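Local coordinates for reticulocyte binding protein (Streptococcus agalactiae COH1, PDB 3FAX), which is probably a pullulanase-type debranching enzyme of the alpha-amylase family, expected to hydrolyse alpha-1,6 links in alpha-glucans, at residues 57-62 with 87-92; 310-315 with 385-390. One frame throughout, in Å; residues are numbered along the deposited sequence.

Contact 1 of 2, residues 57-62 with 87-92; sequences TLDGVD and LDTSKS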
loop_
_atom_site.group_PDB
_atom_site.type_symbol
_atom_site.label_atom_id
_atom_site.label_comp_id
_atom_site.label_asym_id
_atom_site.label_seq_id
_atom_site.Cartn_x
_atom_site.Cartn_y
_atom_site.Cartn_z
ATOM N N THR A 57 -34.371 -22.623 -13.377
ATOM C CA THR A 57 -34.050 -23.974 -13.833
ATOM C C THR A 57 -34.461 -24.146 -15.302
ATOM O O THR A 57 -35.332 -23.415 -15.787
ATOM C CB THR A 57 -34.772 -25.041 -12.970
ATOM O OG1 THR A 57 -34.130 -26.312 -13.126
ATOM C CG2 THR A 57 -36.238 -25.161 -13.364
ATOM N N LEU A 58 -33.832 -25.096 -15.999
ATOM C CA LEU A 58 -34.219 -25.450 -17.378
ATOM C C LEU A 58 -34.532 -26.947 -17.530
ATOM O O LEU A 58 -34.618 -27.460 -18.648
ATOM C CB LEU A 58 -33.123 -25.023 -18.378
ATOM C CG LEU A 58 -32.850 -23.519 -18.514
ATOM C CD1 LEU A 58 -31.622 -23.259 -19.384
ATOM C CD2 LEU A 58 -34.056 -22.782 -19.074
ATOM N N ASP A 59 -34.725 -27.638 -16.408
ATOM C CA ASP A 59 -34.991 -29.078 -16.420
ATOM C C ASP A 59 -36.365 -29.370 -17.020
ATOM O O ASP A 59 -37.360 -28.760 -16.621
ATOM C CB ASP A 59 -34.935 -29.657 -14.997
ATOM C CG ASP A 59 -33.575 -29.474 -14.324
ATOM O OD1 ASP A 59 -33.514 -29.575 -13.080
ATOM O OD2 ASP A 59 -32.566 -29.240 -15.024
ATOM N N GLY A 60 -36.412 -30.283 -17.989
ATOM C CA GLY A 60 -37.679 -30.772 -18.537
ATOM C C GLY A 60 -38.366 -29.854 -19.533
ATOM O O GLY A 60 -39.416 -30.206 -20.080
ATOM N N VAL A 61 -37.783 -28.678 -19.763
ATOM C CA VAL A 61 -38.282 -27.742 -20.763
ATOM C C VAL A 61 -37.407 -27.858 -22.011
ATOM O O VAL A 61 -36.194 -28.060 -21.914
ATOM C CB VAL A 61 -38.279 -26.295 -20.236
ATOM C CG1 VAL A 61 -38.961 -25.374 -21.226
ATOM C CG2 VAL A 61 -38.979 -26.221 -18.888
ATOM N N ASP A 62 -38.041 -27.727 -23.174
ATOM C CA ASP A 62 -37.421 -28.012 -24.468
ATOM C C ASP A 62 -37.042 -26.709 -25.172
ATOM O O ASP A 62 -37.529 -25.642 -24.816
ATOM C CB ASP A 62 -38.417 -28.799 -25.335
ATOM C CG ASP A 62 -37.772 -29.927 -26.108
ATOM O OD1 ASP A 62 -37.049 -30.743 -25.500
ATOM O OD2 ASP A 62 -38.020 -30.018 -27.326
ATOM N N LEU A 87 -29.625 -23.556 -24.831
ATOM C CA LEU A 87 -29.798 -23.820 -23.413
ATOM C C LEU A 87 -28.470 -24.226 -22.787
ATOM O O LEU A 87 -27.760 -25.081 -23.318
ATOM C CB LEU A 87 -30.811 -24.953 -23.195
ATOM C CG LEU A 87 -32.273 -24.719 -23.576
ATOM C CD1 LEU A 87 -32.424 -24.148 -24.997
ATOM C CD2 LEU A 87 -33.036 -26.024 -23.427
ATOM N N ASP A 88 -28.135 -23.602 -21.663
ATOM C CA ASP A 88 -27.101 -24.120 -20.785
ATOM C C ASP A 88 -27.829 -24.595 -19.528
ATOM O O ASP A 88 -28.004 -23.840 -18.577
ATOM C CB ASP A 88 -26.047 -23.051 -20.470
ATOM C CG ASP A 88 -24.879 -23.600 -19.653
ATOM O OD1 ASP A 88 -24.974 -24.748 -19.160
ATOM O OD2 ASP A 88 -23.864 -22.883 -19.503
ATOM N N THR A 89 -28.268 -25.850 -19.557
ATOM C CA THR A 89 -29.059 -26.439 -18.476
ATOM C C THR A 89 -28.292 -26.444 -17.156
ATOM O O THR A 89 -28.876 -26.255 -16.086
ATOM C CB THR A 89 -29.525 -27.877 -18.836
ATOM O OG1 THR A 89 -30.574 -28.278 -17.950
ATOM C CG2 THR A 89 -28.375 -28.883 -18.752
ATOM N N SER A 90 -26.979 -26.646 -17.251
ATOM C CA SER A 90 -26.083 -26.611 -16.092
ATOM C C SER A 90 -26.148 -25.280 -15.354
ATOM O O SER A 90 -26.353 -25.237 -14.141
ATOM C CB SER A 90 -24.637 -26.871 -16.535
ATOM O OG SER A 90 -23.712 -26.385 -15.582
ATOM N N LYS A 91 -25.972 -24.196 -16.099
ATOM C CA LYS A 91 -25.899 -22.860 -15.518
ATOM C C LYS A 91 -27.282 -22.198 -15.434
ATOM O O LYS A 91 -27.412 -21.081 -14.929
ATOM C CB LYS A 91 -24.935 -22.003 -16.345
ATOM C CG LYS A 91 -24.028 -21.107 -15.520
ATOM C CD LYS A 91 -22.991 -20.405 -16.396
ATOM C CE LYS A 91 -21.816 -21.309 -16.747
ATOM N NZ LYS A 91 -20.881 -20.618 -17.671
ATOM N N SER A 92 -28.303 -22.902 -15.928
ATOM C CA SER A 92 -29.688 -22.420 -15.962
ATOM C C SER A 92 -29.819 -21.092 -16.698
ATOM O O SER A 92 -30.341 -20.116 -16.157
ATOM C CB SER A 92 -30.266 -22.306 -14.549
ATOM O OG SER A 92 -30.175 -23.541 -13.873
#

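Contact 2 of 2, residues 310-315 with 385-390; sequences VTHIQL and GVILDV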
loop_
_atom_site.group_PDB
_atom_site.type_symbol
_atom_site.label_atom_id
_atom_site.label_comp_id
_atom_site.label_asym_id
_atom_site.label_seq_id
_atom_site.Cartn_x
_atom_site.Cartn_y
_atom_site.Cartn_z
ATOM N N VAL A 310 18.587 5.661 4.562
ATOM C CA VAL A 310 17.534 5.047 3.740
ATOM C C VAL A 310 17.559 5.646 2.323
ATOM O O VAL A 310 17.965 6.799 2.149
ATOM C CB VAL A 310 16.126 5.218 4.386
ATOM C CG1 VAL A 310 16.090 4.591 5.780
ATOM C CG2 VAL A 310 15.737 6.671 4.475
ATOM N N THR A 311 17.172 4.864 1.314
ATOM C CA THR A 311 17.137 5.363 -0.068
ATOM C C THR A 311 15.771 5.930 -0.442
ATOM O O THR A 311 15.679 6.860 -1.253
ATOM C CB THR A 311 17.485 4.270 -1.091
ATOM O OG1 THR A 311 16.517 3.218 -1.027
ATOM C CG2 THR A 311 18.867 3.704 -0.829
ATOM N N HIS A 312 14.709 5.363 0.135
ATOM C CA HIS A 312 13.354 5.764 -0.208
ATOM C C HIS A 312 12.512 5.959 1.031
ATOM O O HIS A 312 12.555 5.152 1.965
ATOM C CB HIS A 312 12.710 4.717 -1.114
ATOM C CG HIS A 312 13.321 4.647 -2.478
ATOM N ND1 HIS A 312 14.394 3.837 -2.772
ATOM C CD2 HIS A 312 13.016 5.298 -3.625
ATOM C CE1 HIS A 312 14.720 3.986 -4.045
ATOM N NE2 HIS A 312 13.901 4.870 -4.583
ATOM N N ILE A 313 11.751 7.048 1.038
ATOM C CA ILE A 313 10.755 7.288 2.061
ATOM C C ILE A 313 9.420 6.855 1.461
ATOM O O ILE A 313 8.986 7.387 0.436
ATOM C CB ILE A 313 10.730 8.765 2.491
ATOM C CG1 ILE A 313 12.111 9.158 3.053
ATOM C CG2 ILE A 313 9.628 9.011 3.531
ATOM C CD1 ILE A 313 12.268 10.614 3.396
ATOM N N GLN A 314 8.801 5.851 2.076
ATOM C CA GLN A 314 7.491 5.391 1.655
ATOM C C GLN A 314 6.467 6.072 2.534
ATOM O O GLN A 314 6.487 5.904 3.755
ATOM C CB GLN A 314 7.360 3.870 1.773
ATOM C CG GLN A 314 6.025 3.327 1.266
ATOM C CD GLN A 314 5.927 1.825 1.385
ATOM O OE1 GLN A 314 5.054 1.302 2.089
ATOM N NE2 GLN A 314 6.838 1.116 0.722
ATOM N N LEU A 315 5.578 6.841 1.914
ATOM C CA LEU A 315 4.535 7.547 2.641
ATOM C C LEU A 315 3.210 6.786 2.611
ATOM O O LEU A 315 2.693 6.462 1.540
ATOM C CB LEU A 315 4.328 8.929 2.038
ATOM C CG LEU A 315 5.553 9.848 2.004
ATOM C CD1 LEU A 315 5.172 11.165 1.343
ATOM C CD2 LEU A 315 6.117 10.066 3.408
ATOM N N GLY A 385 14.455 9.182 -2.407
ATOM C CA GLY A 385 13.250 9.128 -3.252
ATOM C C GLY A 385 11.963 8.948 -2.464
ATOM O O GLY A 385 12.006 8.703 -1.257
ATOM N N VAL A 386 10.817 9.078 -3.142
ATOM C CA VAL A 386 9.513 8.790 -2.531
ATOM C C VAL A 386 8.888 7.527 -3.100
ATOM O O VAL A 386 9.049 7.218 -4.284
ATOM C CB VAL A 386 8.449 9.914 -2.728
ATOM C CG1 VAL A 386 8.372 10.815 -1.513
ATOM C CG2 VAL A 386 8.680 10.693 -4.011
ATOM N N ILE A 387 8.167 6.817 -2.239
ATOM C CA ILE A 387 7.258 5.750 -2.643
ATOM C C ILE A 387 5.905 6.100 -2.032
ATOM O O ILE A 387 5.810 6.293 -0.819
ATOM C CB ILE A 387 7.700 4.353 -2.118
ATOM C CG1 ILE A 387 8.953 3.879 -2.839
ATOM C CG2 ILE A 387 6.578 3.307 -2.304
ATOM C CD1 ILE A 387 9.478 2.539 -2.357
ATOM N N LEU A 388 4.864 6.195 -2.852
ATOM C CA LEU A 388 3.547 6.534 -2.335
ATOM C C LEU A 388 2.737 5.249 -2.131
ATOM O O LEU A 388 2.606 4.437 -3.045
ATOM C CB LEU A 388 2.824 7.533 -3.260
ATOM C CG LEU A 388 3.404 8.961 -3.338
ATOM C CD1 LEU A 388 2.588 9.868 -4.279
ATOM C CD2 LEU A 388 3.517 9.613 -1.952
ATOM N N ASP A 389 2.237 5.056 -0.912
ATOM C CA ASP A 389 1.293 3.970 -0.625
ATOM C C ASP A 389 0.022 4.341 -1.354
ATOM O O ASP A 389 -0.461 5.462 -1.203
ATOM C CB ASP A 389 1.022 3.862 0.884
ATOM C CG ASP A 389 0.374 2.549 1.287
ATOM O OD1 ASP A 389 -0.347 1.922 0.476
ATOM O OD2 ASP A 389 0.587 2.134 2.446
ATOM N N VAL A 390 -0.502 3.413 -2.146
ATOM C CA VAL A 390 -1.722 3.639 -2.922
ATOM C C VAL A 390 -2.684 2.470 -2.706
ATOM O O VAL A 390 -2.252 1.330 -2.670
ATOM C CB VAL A 390 -1.411 3.787 -4.441
ATOM C CG1 VAL A 390 -0.831 5.171 -4.746
ATOM C CG2 VAL A 390 -0.465 2.677 -4.902
HETATM O O HOH W 1 1.026 7.466 -0.180
#

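Contact 1 of 2, residues 57-62 with 87-92
Thr-57 meets Ser-92 through its backbone: the Ser-92 hydroxyl OG stands 3.9 Å from Thr-57 CA, while the threonine CB points away from the other segment. Next comes Leu-58, the buried residue of this surface contact. Its CG is set anti to the carbonyl carbon (chi1 -64°), and from there CD1 reaches between the two ends of the opposing loop, 3.8 Å from Asp-88 O and 3.9 Å from Ser-92 C. The same methyl touches the flank of Leu-87 at CB (4.2 Å), and Leu-94 of strand 93-98 adds to this apolar patch. Asp-59 lies across Thr-89 at about a right angle, its OD2 3.7 Å from Thr-89 OG1, a loose polar approach. A type II turn from Leu-58 to Val-61, with Gly-60 at positive phi, then swings the chain round. This brings Val-61 O to 4.1 Å from Leu-87 CD2, and Leu-87 also leans on Ile-66 of helix 63-69, which starts just after Asp-62. Mostly van der Waals contacts thus pack the loop after strand 50-55 against the turn of the beta-hairpin 79-88/93-98, in a sheet where strands 50-55 and 93-98 pair, as the Phe-55 to Ser-92 backbone bond indicates.

Contact 2 of 2, residues 310-315 with 385-390
Gln-314 and Ile-387 make the closest side-chain pairing between these two parallel strands. With CG anti to the backbone N (chi1 -177°) and the chain extended beyond it, the glutamine runs over the isoleucine branch, its CG 3.6 Å and its NE2 3.7 Å from Ile-387 CG2. The longer isoleucine branch turns instead to His-312: CG1 lies anti to the carbonyl carbon (chi1 -70°) and carries CD1 to 4.1 Å from His-312 CB. The His-312 ring comes obliquely alongside Gly-385, with CD2 3.9 Å from Gly-385 CA, where the glycine presents only backbone. Thr-311 OG1 shares a 2.8 Å hydrogen bond with His-312 ND1, which would help fix the ring's rotation; Thr-311 OG1 also takes the backbone N-H of Val-269, and Phe-262 meets the ring edge-to-face. On the other face Leu-315 and Leu-388 lie side by side, pointing the same way, while Ile-313 and Val-386 pack on helix 365-381. Five backbone hydrogen bonds hold the register, from Gly-385 N to Thr-311 O through to Asp-389 N to Leu-315 O (2.9 Å). Asp-389 CB sits 3.2 Å from Leu-315 O, while its carboxylate is held by Tyr-346 and a salt bridge to Arg-455. From Asp-389 the strand opens the DVVYNH sequence, matching a conserved family motif. With helix 365-381 covering the face away from His-312, Gln-314 and Ile-387, this is a beta-alpha-beta crossover of the alpha-amylase TIM barrel.

Contact 1 closes before contact 2 opens along the chain, and their centres lie 55 Å apart, with nearest atoms about 32 Å from each other. They share no strand or helix. Contact 1 belongs to the N-terminal mixed sheet, at the periphery about 45 Å from the centre of the chain; contact 2 lies in the eight-stranded parallel barrel, about 11 Å from that centre. Between them in the chain lie the strands of a separate antiparallel sheet (136-139 to 241-242), part of which belongs to a carbohydrate-binding module 48 family. The contacts thus belong to separate sheets, a peripheral N-terminal one and the probably catalytic barrel, where bound glucose lies about 11 Å from the Asp-389 side chain.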